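Local coordinates for protein hypoxanthine-guanine phosphoribosyltransferase (Leishmania tarentolae, PDB 1PZM) that probably converts hypoxanthine and guanine to their nucleoside monophosphates in purine salvage, transferring the phosphoribosyl group from phosphoribosyl pyrophosphate with magnesium as cofactor, at residues A[61-66]-A[88-93]; A[150-155]-A[169-174]; A[51-56]-A[82-87]. All coordinates share one frame; numbering follows the deposited sequence.

Interaction 1: A[61-66]-A[88-93]; sequences LLCVLK and VEFICA
The Phe90 ring meets Cys63 and Leu65 obliquely, while Phe69 of the second subunit packs against it edge-to-face. Phe90 lies on the last strand of a beta-alpha-beta crossover, strand 59-64, helix 69-81, strand 86-91, whose two strands run parallel in the phosphoribosyltransferase core sheet. Cys63 SG stands anti to its backbone N (chi1 166°), which brings it 3.8 Å from Phe90 CD1 in a sulfur-aromatic contact well off the ring normal. Farther along the chain, Leu65 CD1 lies 3.9 Å from Phe90 CB and its CD2 approaches Phe90 CD1.

Four backbone bonds zip the strands together: Glu89 N to Leu61 O, Cys63 N to Glu89 O, Ile91 N to Cys63 O and Leu65 N to Ile91 O, with Cys63, Glu89 and Ile91 each both giving and taking. On the sheet face of Leu62 and Val64, Leu62 CD1 lies 3.8 Å from Glu89 CB, the two side chains running side by side before Glu89 bends off to the backbone N of Arg113. Ile91 holds CG1 between its backbone N and carbonyl carbon (chi1 69°), and the chain continues to CD1, 4.0 Å from Val64 CG2. Helix 132-142 covers this face, and the Val64 side chain is about 6 Å from the bound GMP. Beyond the last strand bond the chains part, and one water spans them, donating to Leu65 O at 2.9 Å and accepting from Ala93 N at 2.8 Å.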
ATOM      1  N   LEU A  61      -6.835   4.519  -9.508  1.00 25.38           N
ATOM      2  CA  LEU A  61      -6.893   3.209  -8.840  1.00 24.75           C
ATOM      3  C   LEU A  61      -7.477   3.470  -7.454  1.00 25.52           C
ATOM      4  O   LEU A  61      -6.912   4.279  -6.682  1.00 23.85           O
ATOM      5  CB  LEU A  61      -5.493   2.586  -8.731  1.00 23.60           C
ATOM      6  CG  LEU A  61      -4.762   2.241 -10.057  1.00 22.18           C
ATOM      7  CD1 LEU A  61      -3.347   1.762  -9.790  1.00 18.43           C
ATOM      8  CD2 LEU A  61      -5.536   1.211 -10.866  1.00 19.99           C
ATOM      9  N   LEU A  62      -8.608   2.819  -7.166  1.00 24.34           N
ATOM     10  CA  LEU A  62      -9.288   2.911  -5.876  1.00 25.91           C
ATOM     11  C   LEU A  62      -8.945   1.687  -5.023  1.00 25.46           C
ATOM     12  O   LEU A  62      -9.545   0.574  -5.201  1.00 22.62           O
ATOM     13  CB  LEU A  62     -10.830   3.100  -6.068  1.00 26.61           C
ATOM     14  CG  LEU A  62     -11.235   4.585  -6.303  1.00 30.36           C
ATOM     15  CD1 LEU A  62     -10.373   5.438  -7.328  1.00 31.48           C
ATOM     16  CD2 LEU A  62     -12.697   4.667  -6.721  1.00 32.58           C
ATOM     17  N   CYS A  63      -7.966   1.881  -4.123  1.00 23.92           N
ATOM     18  CA  CYS A  63      -7.448   0.760  -3.338  1.00 24.23           C
ATOM     19  C   CYS A  63      -8.364   0.412  -2.138  1.00 24.65           C
ATOM     20  O   CYS A  63      -8.613   1.248  -1.270  1.00 24.83           O
ATOM     21  CB  CYS A  63      -6.017   1.054  -2.865  1.00 25.07           C
ATOM     22  SG  CYS A  63      -5.412  -0.043  -1.586  1.00 24.10           S
ATOM     23  N   VAL A  64      -8.900  -0.811  -2.121  1.00 24.49           N
ATOM     24  CA  VAL A  64      -9.801  -1.198  -1.047  1.00 24.16           C
ATOM     25  C   VAL A  64      -8.966  -1.698   0.133  1.00 23.65           C
ATOM     26  O   VAL A  64      -8.456  -2.802   0.118  1.00 23.56           O
ATOM     27  CB  VAL A  64     -10.837  -2.248  -1.472  1.00 24.69           C
ATOM     28  CG1 VAL A  64     -11.846  -2.529  -0.294  1.00 24.73           C
ATOM     29  CG2 VAL A  64     -11.623  -1.775  -2.702  1.00 25.40           C
ATOM     30  N   LEU A  65      -8.787  -0.854   1.144  1.00 23.49           N
ATOM     31  CA  LEU A  65      -8.078  -1.210   2.357  1.00 24.70           C
ATOM     32  C   LEU A  65      -8.804  -2.268   3.228  1.00 25.39           C
ATOM     33  O   LEU A  65     -10.036  -2.285   3.271  1.00 26.24           O
ATOM     34  CB  LEU A  65      -7.931   0.072   3.186  1.00 25.11           C
ATOM     35  CG  LEU A  65      -6.938   1.009   2.476  1.00 26.56           C
ATOM     36  CD1 LEU A  65      -6.814   2.275   3.273  1.00 30.64           C
ATOM     37  CD2 LEU A  65      -5.551   0.389   2.305  1.00 24.16           C
ATOM     38  N   LYS A  66      -8.074  -3.127   3.945  1.00 25.61           N
ATOM     39  CA  LYS A  66      -6.592  -3.108   4.090  1.00 25.07           C
ATOM     40  C   LYS A  66      -5.932  -3.933   3.041  1.00 24.05           C
ATOM     41  O   LYS A  66      -4.851  -3.631   2.593  1.00 23.65           O
ATOM     42  CB  LYS A  66      -6.222  -3.728   5.444  1.00 24.35           C
ATOM     43  CG  LYS A  66      -6.591  -2.874   6.728  1.00 27.13           C
ATOM     44  CD  LYS A  66      -5.898  -3.481   7.985  1.00 25.14           C
ATOM     45  CE  LYS A  66      -6.162  -2.724   9.281  1.00 25.93           C
ATOM     46  NZ  LYS A  66      -5.310  -3.346  10.339  1.00 28.14           N
ATOM     47  N   VAL A  88      -4.037   7.649  -7.249  1.00 25.55           N
ATOM     48  CA  VAL A  88      -4.367   6.594  -6.302  1.00 26.00           C
ATOM     49  C   VAL A  88      -5.258   7.174  -5.229  1.00 27.93           C
ATOM     50  O   VAL A  88      -5.042   8.316  -4.757  1.00 27.01           O
ATOM     51  CB  VAL A  88      -3.077   5.966  -5.693  1.00 25.77           C
ATOM     52  CG1 VAL A  88      -3.427   4.839  -4.699  1.00 23.08           C
ATOM     53  CG2 VAL A  88      -2.210   5.364  -6.834  1.00 24.83           C
ATOM     54  N   GLU A  89      -6.312   6.426  -4.913  1.00 28.24           N
ATOM     55  CA  GLU A  89      -7.240   6.771  -3.815  1.00 30.16           C
ATOM     56  C   GLU A  89      -7.339   5.550  -2.919  1.00 29.32           C
ATOM     57  O   GLU A  89      -7.138   4.410  -3.367  1.00 28.65           O
ATOM     58  CB  GLU A  89      -8.658   7.110  -4.321  1.00 30.71           C
ATOM     59  CG  GLU A  89      -8.782   8.419  -5.082  1.00 34.46           C
ATOM     60  CD  GLU A  89      -8.368   9.676  -4.293  1.00 40.39           C
ATOM     61  OE1 GLU A  89      -8.395   9.708  -3.025  1.00 38.58           O
ATOM     62  OE2 GLU A  89      -7.978  10.653  -4.967  1.00 44.38           O
ATOM     63  N   PHE A  90      -7.623   5.807  -1.659  1.00 29.73           N
ATOM     64  CA  PHE A  90      -7.747   4.765  -0.666  1.00 30.05           C
ATOM     65  C   PHE A  90      -9.165   4.756  -0.063  1.00 32.65           C
ATOM     66  O   PHE A  90      -9.651   5.750   0.453  1.00 32.96           O
ATOM     67  CB  PHE A  90      -6.662   4.963   0.389  1.00 28.39           C
ATOM     68  CG  PHE A  90      -5.262   4.756  -0.168  1.00 25.11           C
ATOM     69  CD1 PHE A  90      -4.717   3.467  -0.266  1.00 21.43           C
ATOM     70  CD2 PHE A  90      -4.531   5.821  -0.646  1.00 22.63           C
ATOM     71  CE1 PHE A  90      -3.458   3.252  -0.811  1.00 23.79           C
ATOM     72  CE2 PHE A  90      -3.220   5.633  -1.167  1.00 21.03           C
ATOM     73  CZ  PHE A  90      -2.701   4.347  -1.286  1.00 23.33           C
ATOM     74  N   ILE A  91      -9.824   3.615  -0.143  1.00 34.64           N
ATOM     75  CA  ILE A  91     -11.140   3.518   0.424  1.00 39.55           C
ATOM     76  C   ILE A  91     -11.227   2.463   1.542  1.00 42.52           C
ATOM     77  O   ILE A  91     -10.430   1.539   1.627  1.00 39.66           O
ATOM     78  CB  ILE A  91     -12.252   3.378  -0.697  1.00 40.70           C
ATOM     79  CG1 ILE A  91     -12.187   2.051  -1.420  1.00 38.96           C
ATOM     80  CG2 ILE A  91     -12.100   4.478  -1.759  1.00 40.85           C
ATOM     81  CD1 ILE A  91     -13.398   1.811  -2.378  1.00 42.27           C
ATOM     82  N   CYS A  92     -12.227   2.606   2.391  1.00 48.44           N
ATOM     83  CA  CYS A  92     -12.392   1.744   3.562  1.00 54.05           C
ATOM     84  C   CYS A  92     -13.890   1.679   3.982  1.00 57.76           C
ATOM     85  O   CYS A  92     -14.461   2.687   4.438  1.00 59.09           O
ATOM     86  CB  CYS A  92     -11.519   2.280   4.692  1.00 54.42           C
ATOM     87  SG  CYS A  92     -11.356   1.208   6.122  1.00 62.91           S
ATOM     88  N   ALA A  93     -14.498   0.495   3.766  1.00 60.36           N
ATOM     89  CA  ALA A  93     -15.875   0.143   4.135  1.00 64.42           C
ATOM     90  C   ALA A  93     -15.951  -0.808   5.365  1.00 66.84           C
ATOM     91  O   ALA A  93     -16.784  -0.603   6.293  1.00 68.73           O
ATOM     92  CB  ALA A  93     -16.592  -0.507   2.929  1.00 63.59           C
TER
HETATM   93  O   HOH W   1     -12.889  -1.698   2.996  1.00 55.10           O

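Interaction 2: A[150-155]-A[169-174]; sequences KTVVLL and YPVITI
Val153 O receives Val171 N at 2.8 Å in a nearly straight bond (N-H...O 176°). The next carbonyl, Leu154 O, takes the amide of Ile172, also at 2.8 Å, the donor tilted from the carbonyl plane, with Val171 CB and Ile172 CB lying close to the same oxygen. Two consecutive carbonyls thus bind two consecutive amides where the chain turns a corner at Leu154 and Leu155 and Val171 has helix-like backbone angles (phi/psi -71°/-48°). Before the corner the pairing is that of regular parallel strands in the phosphoribosyltransferase sheet: Tyr169 N gives to Thr151 O, and Val153 N, above the carbonyl plane, gives to Tyr169 O at 3.0 Å.

The Tyr169 ring sets its edge toward Thr151 O and Lys150 CB, with CD2 3.7 Å from Thr151 O; its hydroxyl is hydrogen-bonded to Asp47 OD2. Val152 CG2, anti to the backbone N, touches Tyr169 CB at 3.8 Å and reaches on to Val171 CG2. Past the bend, Leu154 CD1 meets Ile172 CD1 at 4.1 Å, the two side chains pointing the same way, while Leu155 CD2 lies beside Ile172 CB at 4.0 Å and Leu155 CB packs on Ile174 CD1. Helix 69-81 packs on Val152 through Phe71 and Leu75; Leu154 and Val171 touch both Phe71 and helix 30-48 (Val33 and Ala36). Ile174 also touches Lys157, a GMP-binding residue, and Leu155 is near Val179, another. The polar cohesion between the strands is thus all main-chain, while the side chains add apolar packing that continues toward the nucleotide site.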
ATOM      1  N   LYS A 150     -14.475   0.346 -13.554  1.00 29.17           N
ATOM      2  CA  LYS A 150     -14.076  -1.024 -13.825  1.00 29.00           C
ATOM      3  C   LYS A 150     -13.511  -1.616 -12.521  1.00 27.33           C
ATOM      4  O   LYS A 150     -13.197  -0.866 -11.583  1.00 26.05           O
ATOM      5  CB  LYS A 150     -13.037  -1.131 -14.957  1.00 28.45           C
ATOM      6  CG  LYS A 150     -13.507  -0.738 -16.389  1.00 32.05           C
ATOM      7  CD  LYS A 150     -14.461  -1.752 -17.055  1.00 36.64           C
ATOM      8  CE  LYS A 150     -15.164  -1.094 -18.267  1.00 41.87           C
ATOM      9  NZ  LYS A 150     -16.508  -1.724 -18.580  1.00 44.94           N
ATOM     10  N   THR A 151     -13.449  -2.955 -12.455  1.00 25.23           N
ATOM     11  CA  THR A 151     -12.931  -3.630 -11.281  1.00 24.07           C
ATOM     12  C   THR A 151     -11.814  -4.545 -11.646  1.00 23.93           C
ATOM     13  O   THR A 151     -11.934  -5.352 -12.622  1.00 24.04           O
ATOM     14  CB  THR A 151     -14.033  -4.462 -10.594  1.00 25.05           C
ATOM     15  OG1 THR A 151     -14.643  -5.362 -11.584  1.00 26.42           O
ATOM     16  CG2 THR A 151     -15.165  -3.580 -10.139  1.00 22.42           C
ATOM     17  N   VAL A 152     -10.755  -4.497 -10.842  1.00 22.14           N
ATOM     18  CA  VAL A 152      -9.681  -5.475 -10.997  1.00 22.35           C
ATOM     19  C   VAL A 152      -9.518  -6.221  -9.657  1.00 24.26           C
ATOM     20  O   VAL A 152      -9.520  -5.587  -8.571  1.00 23.68           O
ATOM     21  CB  VAL A 152      -8.351  -4.797 -11.451  1.00 21.93           C
ATOM     22  CG1 VAL A 152      -7.923  -3.645 -10.462  1.00 20.50           C
ATOM     23  CG2 VAL A 152      -7.221  -5.837 -11.610  1.00 21.73           C
ATOM     24  N   VAL A 153      -9.375  -7.546  -9.716  1.00 23.42           N
ATOM     25  CA  VAL A 153      -9.328  -8.368  -8.498  1.00 23.98           C
ATOM     26  C   VAL A 153      -8.174  -9.352  -8.659  1.00 23.48           C
ATOM     27  O   VAL A 153      -8.118 -10.057  -9.699  1.00 23.22           O
ATOM     28  CB  VAL A 153     -10.708  -9.201  -8.372  1.00 26.32           C
ATOM     29  CG1 VAL A 153     -10.677 -10.201  -7.199  1.00 28.89           C
ATOM     30  CG2 VAL A 153     -11.924  -8.253  -8.193  1.00 26.34           C
ATOM     31  N   LEU A 154      -7.329  -9.512  -7.640  1.00 22.21           N
ATOM     32  CA  LEU A 154      -6.184 -10.436  -7.826  1.00 22.04           C
ATOM     33  C   LEU A 154      -6.683 -11.866  -7.815  1.00 22.36           C
ATOM     34  O   LEU A 154      -6.366 -12.665  -8.722  1.00 20.74           O
ATOM     35  CB  LEU A 154      -5.057 -10.223  -6.760  1.00 21.91           C
ATOM     36  CG  LEU A 154      -3.842 -11.169  -6.838  1.00 23.24           C
ATOM     37  CD1 LEU A 154      -3.127 -11.140  -8.213  1.00 18.67           C
ATOM     38  CD2 LEU A 154      -2.858 -10.853  -5.664  1.00 24.13           C
ATOM     39  N   LEU A 155      -7.509 -12.177  -6.803  1.00 21.16           N
ATOM     40  CA  LEU A 155      -7.982 -13.537  -6.601  1.00 20.76           C
ATOM     41  C   LEU A 155      -9.483 -13.534  -6.655  1.00 21.55           C
ATOM     42  O   LEU A 155     -10.155 -12.974  -5.803  1.00 20.36           O
ATOM     43  CB  LEU A 155      -7.520 -14.076  -5.244  1.00 20.44           C
ATOM     44  CG  LEU A 155      -6.028 -14.152  -5.005  1.00 24.73           C
ATOM     45  CD1 LEU A 155      -5.838 -14.727  -3.613  1.00 25.03           C
ATOM     46  CD2 LEU A 155      -5.399 -15.076  -6.102  1.00 20.17           C
ATOM     47  N   TYR A 169     -11.549  -7.393 -14.542  1.00 25.87           N
ATOM     48  CA  TYR A 169     -10.187  -7.980 -14.629  1.00 25.42           C
ATOM     49  C   TYR A 169      -9.873  -8.939 -13.468  1.00 24.31           C
ATOM     50  O   TYR A 169      -9.180  -8.575 -12.524  1.00 21.38           O
ATOM     51  CB  TYR A 169      -9.126  -6.877 -14.741  1.00 25.66           C
ATOM     52  CG  TYR A 169      -9.344  -5.933 -15.915  1.00 27.66           C
ATOM     53  CD1 TYR A 169      -8.820  -6.219 -17.196  1.00 26.21           C
ATOM     54  CD2 TYR A 169     -10.005  -4.714 -15.725  1.00 29.38           C
ATOM     55  CE1 TYR A 169      -9.033  -5.358 -18.251  1.00 28.05           C
ATOM     56  CE2 TYR A 169     -10.203  -3.835 -16.763  1.00 27.78           C
ATOM     57  CZ  TYR A 169      -9.716  -4.150 -18.017  1.00 28.60           C
ATOM     58  OH  TYR A 169      -9.894  -3.257 -19.041  1.00 29.74           O
ATOM     59  N   PRO A 170     -10.326 -10.182 -13.545  1.00 24.72           N
ATOM     60  CA  PRO A 170     -10.032 -11.122 -12.479  1.00 24.53           C
ATOM     61  C   PRO A 170      -8.689 -11.755 -12.871  1.00 25.37           C
ATOM     62  O   PRO A 170      -8.633 -12.567 -13.822  1.00 26.28           O
ATOM     63  CB  PRO A 170     -11.143 -12.140 -12.602  1.00 26.63           C
ATOM     64  CG  PRO A 170     -11.600 -12.111 -14.088  1.00 25.51           C
ATOM     65  CD  PRO A 170     -11.046 -10.816 -14.665  1.00 26.40           C
ATOM     66  N   VAL A 171      -7.640 -11.439 -12.128  1.00 25.10           N
ATOM     67  CA  VAL A 171      -6.291 -11.824 -12.566  1.00 24.89           C
ATOM     68  C   VAL A 171      -6.100 -13.313 -12.438  1.00 24.72           C
ATOM     69  O   VAL A 171      -5.646 -13.985 -13.357  1.00 24.97           O
ATOM     70  CB  VAL A 171      -5.229 -11.073 -11.739  1.00 24.52           C
ATOM     71  CG1 VAL A 171      -3.849 -11.431 -12.248  1.00 22.74           C
ATOM     72  CG2 VAL A 171      -5.425  -9.571 -11.895  1.00 25.27           C
ATOM     73  N   ILE A 172      -6.462 -13.847 -11.280  1.00 23.92           N
ATOM     74  CA  ILE A 172      -6.346 -15.293 -11.072  1.00 23.17           C
ATOM     75  C   ILE A 172      -7.646 -15.829 -10.515  1.00 23.32           C
ATOM     76  O   ILE A 172      -8.183 -15.224  -9.582  1.00 22.86           O
ATOM     77  CB  ILE A 172      -5.220 -15.590 -10.069  1.00 22.81           C
ATOM     78  CG1 ILE A 172      -3.938 -14.846 -10.479  1.00 20.55           C
ATOM     79  CG2 ILE A 172      -5.017 -17.112  -9.930  1.00 23.46           C
ATOM     80  CD1 ILE A 172      -2.780 -15.020  -9.461  1.00 22.95           C
ATOM     81  N   THR A 173      -8.145 -16.947 -11.065  1.00 20.83           N
ATOM     82  CA  THR A 173      -9.410 -17.542 -10.599  1.00 21.37           C
ATOM     83  C   THR A 173      -9.061 -18.773  -9.787  1.00 22.28           C
ATOM     84  O   THR A 173      -8.304 -19.597 -10.261  1.00 22.53           O
ATOM     85  CB  THR A 173     -10.278 -17.902 -11.821  1.00 21.40           C
ATOM     86  OG1 THR A 173     -10.689 -16.679 -12.444  1.00 20.67           O
ATOM     87  CG2 THR A 173     -11.654 -18.594 -11.411  1.00 21.87           C
ATOM     88  N   ILE A 174      -9.583 -18.902  -8.558  1.00 22.47           N
ATOM     89  CA  ILE A 174      -9.155 -20.014  -7.690  1.00 24.23           C
ATOM     90  C   ILE A 174     -10.350 -20.629  -7.029  1.00 27.17           C
ATOM     91  O   ILE A 174     -11.405 -20.001  -6.944  1.00 27.00           O
ATOM     92  CB  ILE A 174      -8.222 -19.550  -6.538  1.00 23.61           C
ATOM     93  CG1 ILE A 174      -8.983 -18.573  -5.624  1.00 20.57           C
ATOM     94  CG2 ILE A 174      -6.917 -18.952  -7.072  1.00 22.12           C
ATOM     95  CD1 ILE A 174      -8.214 -18.108  -4.340  1.00 20.23           C
TER

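Interaction 3: A[51-56]-A[82-87]; sequences FHLTAD and EGVPVK
Pro85 packs its ring against the main chain of Leu53 and Thr54, and the direct contact between the two segments is made without hydrogen bonds. Pro85 CG is 3.6 Å from Thr54 O and 3.7 Å from Leu53 O, so one ring corner sits close to two successive carbonyl oxygens. The place is the crossover of the beta-alpha-beta unit: helix 69-81 ends in a Schellman motif with Gly83 at its C-prime position, and the chain passes through Val84 and Pro85 into strand 86-91, beside the loop that leads from helix 30-48 to strand 59-64.

Leu53 supplies the apolar side of the contact. Its CB lies 3.8 Å from Pro85 CG, and CG turns anti to the carbonyl carbon (chi1 -48°), with CD1 going on to Val84 CG1 at 4.3 Å; Leu53 also rests on Tyr48 of helix 30-48, and Val84 on Ala45 of the same helix. The second subunit comes close here too, with its Ser189 against Ala55 and its Ala187 against Lys87.

Lys87 reaches across with its chain extended beyond CG, laying CE 3.5 Å from Ala55 O. Asp56 OD1 remains 5.1 Å from Lys87 NZ, too far for a salt bridge, though the opposite charges may still attract weakly. Lys87 NZ gives to a water at 2.6 Å, and that water donates a weak bond of 3.3 Å to Asp56 O.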
ATOM      1  N   PHE A  51      -9.171   6.007 -24.705  1.00 52.52           N
ATOM      2  CA  PHE A  51      -9.635   7.018 -23.744  1.00 53.14           C
ATOM      3  C   PHE A  51      -8.737   8.232 -23.631  1.00 53.18           C
ATOM      4  O   PHE A  51      -9.090   9.225 -22.976  1.00 53.62           O
ATOM      5  CB  PHE A  51      -9.927   6.406 -22.370  1.00 51.95           C
ATOM      6  CG  PHE A  51     -11.232   5.669 -22.312  1.00 56.17           C
ATOM      7  CD1 PHE A  51     -12.356   6.159 -22.995  1.00 60.57           C
ATOM      8  CD2 PHE A  51     -11.351   4.488 -21.574  1.00 58.01           C
ATOM      9  CE1 PHE A  51     -13.576   5.481 -22.954  1.00 63.59           C
ATOM     10  CE2 PHE A  51     -12.579   3.791 -21.522  1.00 60.35           C
ATOM     11  CZ  PHE A  51     -13.690   4.293 -22.217  1.00 62.76           C
ATOM     12  N   HIS A  52      -7.570   8.160 -24.259  1.00 52.53           N
ATOM     13  CA  HIS A  52      -6.672   9.308 -24.300  1.00 53.24           C
ATOM     14  C   HIS A  52      -6.194   9.792 -22.925  1.00 51.19           C
ATOM     15  O   HIS A  52      -5.997  11.010 -22.741  1.00 52.85           O
ATOM     16  CB  HIS A  52      -7.354  10.479 -25.021  1.00 56.31           C
ATOM     17  CG  HIS A  52      -7.515  10.265 -26.492  1.00 61.14           C
ATOM     18  ND1 HIS A  52      -8.625   9.659 -27.035  1.00 63.71           N
ATOM     19  CD2 HIS A  52      -6.702  10.565 -27.530  1.00 63.91           C
ATOM     20  CE1 HIS A  52      -8.486   9.591 -28.348  1.00 67.17           C
ATOM     21  NE2 HIS A  52      -7.331  10.143 -28.672  1.00 67.60           N
ATOM     22  N   LEU A  53      -5.996   8.868 -21.985  1.00 46.96           N
ATOM     23  CA  LEU A  53      -5.607   9.237 -20.624  1.00 44.60           C
ATOM     24  C   LEU A  53      -4.318  10.040 -20.564  1.00 44.58           C
ATOM     25  O   LEU A  53      -3.333   9.708 -21.232  1.00 44.60           O
ATOM     26  CB  LEU A  53      -5.444   8.002 -19.749  1.00 41.64           C
ATOM     27  CG  LEU A  53      -6.576   6.999 -19.823  1.00 41.30           C
ATOM     28  CD1 LEU A  53      -6.241   5.713 -19.054  1.00 34.16           C
ATOM     29  CD2 LEU A  53      -7.858   7.657 -19.325  1.00 42.62           C
ATOM     30  N   THR A  54      -4.335  11.089 -19.744  1.00 44.34           N
ATOM     31  CA  THR A  54      -3.149  11.891 -19.429  1.00 44.49           C
ATOM     32  C   THR A  54      -3.061  12.066 -17.899  1.00 43.29           C
ATOM     33  O   THR A  54      -3.908  11.542 -17.168  1.00 42.18           O
ATOM     34  CB  THR A  54      -3.271  13.277 -20.088  1.00 46.67           C
ATOM     35  OG1 THR A  54      -4.400  13.954 -19.530  1.00 47.18           O
ATOM     36  CG2 THR A  54      -3.619  13.170 -21.605  1.00 49.28           C
ATOM     37  N   ALA A  55      -2.069  12.815 -17.416  1.00 43.66           N
ATOM     38  CA  ALA A  55      -1.995  13.186 -15.994  1.00 43.16           C
ATOM     39  C   ALA A  55      -3.248  13.919 -15.501  1.00 44.89           C
ATOM     40  O   ALA A  55      -3.629  13.765 -14.348  1.00 45.36           O
ATOM     41  CB  ALA A  55      -0.734  14.038 -15.717  1.00 44.45           C
ATOM     42  N   ASP A  56      -3.895  14.727 -16.348  1.00 47.20           N
ATOM     43  CA  ASP A  56      -5.135  15.421 -15.932  1.00 48.44           C
ATOM     44  C   ASP A  56      -6.390  14.584 -16.026  1.00 47.10           C
ATOM     45  O   ASP A  56      -7.433  14.969 -15.501  1.00 47.75           O
ATOM     46  CB  ASP A  56      -5.380  16.691 -16.738  1.00 51.75           C
ATOM     47  CG  ASP A  56      -4.797  17.920 -16.086  1.00 56.33           C
ATOM     48  OD1 ASP A  56      -4.899  18.107 -14.827  1.00 57.38           O
ATOM     49  OD2 ASP A  56      -4.217  18.768 -16.793  1.00 63.18           O
ATOM     50  N   GLU A  82       3.576   0.127 -18.531  1.00 29.96           N
ATOM     51  CA  GLU A  82       2.761   0.183 -19.739  1.00 31.27           C
ATOM     52  C   GLU A  82       2.413   1.629 -20.145  1.00 32.32           C
ATOM     53  O   GLU A  82       1.659   1.836 -21.079  1.00 34.18           O
ATOM     54  CB  GLU A  82       1.490  -0.675 -19.587  1.00 30.56           C
ATOM     55  CG  GLU A  82       1.685  -2.182 -19.323  1.00 32.30           C
ATOM     56  CD  GLU A  82       2.676  -2.907 -20.275  1.00 37.89           C
ATOM     57  OE1 GLU A  82       2.715  -2.657 -21.501  1.00 39.61           O
ATOM     58  OE2 GLU A  82       3.461  -3.729 -19.767  1.00 39.48           O
ATOM     59  N   GLY A  83       2.984   2.623 -19.459  1.00 32.65           N
ATOM     60  CA  GLY A  83       2.692   4.027 -19.736  1.00 32.87           C
ATOM     61  C   GLY A  83       1.270   4.504 -19.429  1.00 32.72           C
ATOM     62  O   GLY A  83       0.808   5.478 -20.016  1.00 33.90           O
ATOM     63  N   VAL A  84       0.548   3.807 -18.549  1.00 29.71           N
ATOM     64  CA  VAL A  84      -0.770   4.263 -18.166  1.00 28.73           C
ATOM     65  C   VAL A  84      -0.621   5.244 -17.001  1.00 29.50           C
ATOM     66  O   VAL A  84      -0.141   4.837 -15.934  1.00 28.42           O
ATOM     67  CB  VAL A  84      -1.616   3.107 -17.662  1.00 27.96           C
ATOM     68  CG1 VAL A  84      -2.954   3.657 -17.203  1.00 26.37           C
ATOM     69  CG2 VAL A  84      -1.776   2.052 -18.767  1.00 26.51           C
ATOM     70  N   PRO A  85      -1.053   6.507 -17.154  1.00 30.41           N
ATOM     71  CA  PRO A  85      -0.856   7.476 -16.085  1.00 30.93           C
ATOM     72  C   PRO A  85      -1.840   7.141 -14.982  1.00 30.64           C
ATOM     73  O   PRO A  85      -2.998   6.856 -15.309  1.00 30.96           O
ATOM     74  CB  PRO A  85      -1.176   8.825 -16.728  1.00 32.41           C
ATOM     75  CG  PRO A  85      -2.101   8.486 -17.932  1.00 33.41           C
ATOM     76  CD  PRO A  85      -1.775   7.061 -18.326  1.00 32.99           C
ATOM     77  N   VAL A  86      -1.397   7.151 -13.717  1.00 29.29           N
ATOM     78  CA  VAL A  86      -2.345   6.869 -12.640  1.00 28.04           C
ATOM     79  C   VAL A  86      -2.374   7.852 -11.504  1.00 27.84           C
ATOM     80  O   VAL A  86      -1.378   8.551 -11.260  1.00 27.55           O
ATOM     81  CB  VAL A  86      -2.254   5.448 -12.061  1.00 27.53           C
ATOM     82  CG1 VAL A  86      -1.946   4.336 -13.141  1.00 28.39           C
ATOM     83  CG2 VAL A  86      -1.465   5.333 -10.807  1.00 24.95           C
ATOM     84  N   LYS A  87      -3.523   7.896 -10.822  1.00 27.39           N
ATOM     85  CA  LYS A  87      -3.650   8.534  -9.477  1.00 27.01           C
ATOM     86  C   LYS A  87      -4.253   7.486  -8.541  1.00 26.42           C
ATOM     87  O   LYS A  87      -4.894   6.517  -9.004  1.00 25.00           O
ATOM     88  CB  LYS A  87      -4.497   9.799  -9.537  1.00 27.43           C
ATOM     89  CG  LYS A  87      -3.829  10.952 -10.272  1.00 28.67           C
ATOM     90  CD  LYS A  87      -4.716  12.215 -10.236  1.00 27.83           C
ATOM     91  CE  LYS A  87      -4.023  13.401 -10.929  1.00 27.40           C
ATOM     92  NZ  LYS A  87      -4.930  14.618 -11.126  1.00 29.35           N
TER
HETATM   93  O   HOH W   2      -7.138  14.108 -12.348  1.00 42.04           O

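In the fold
Interactions 1 and 2 are buried and belong to one parallel sheet, 16 Å apart between centres, whereas interaction 3 is a surface contact about 18 Å from the centre of the chain. Interactions 1 and 3 share strand 86-91 and meet directly: Leu61 N lies 2.8 Å from Lys87 O, a probable hydrogen bond, and both contacts touch the second subunit, which interaction 2 does not. Main-chain ladders and apolar side chains carry the two sheet contacts, and the side chains of Val64 in interaction 1 and Ile174 in interaction 2 each come to about 6 Å from bound GMP. Interaction 3, remote from the annotated sites, relies on a proline ring, a lysine and a water.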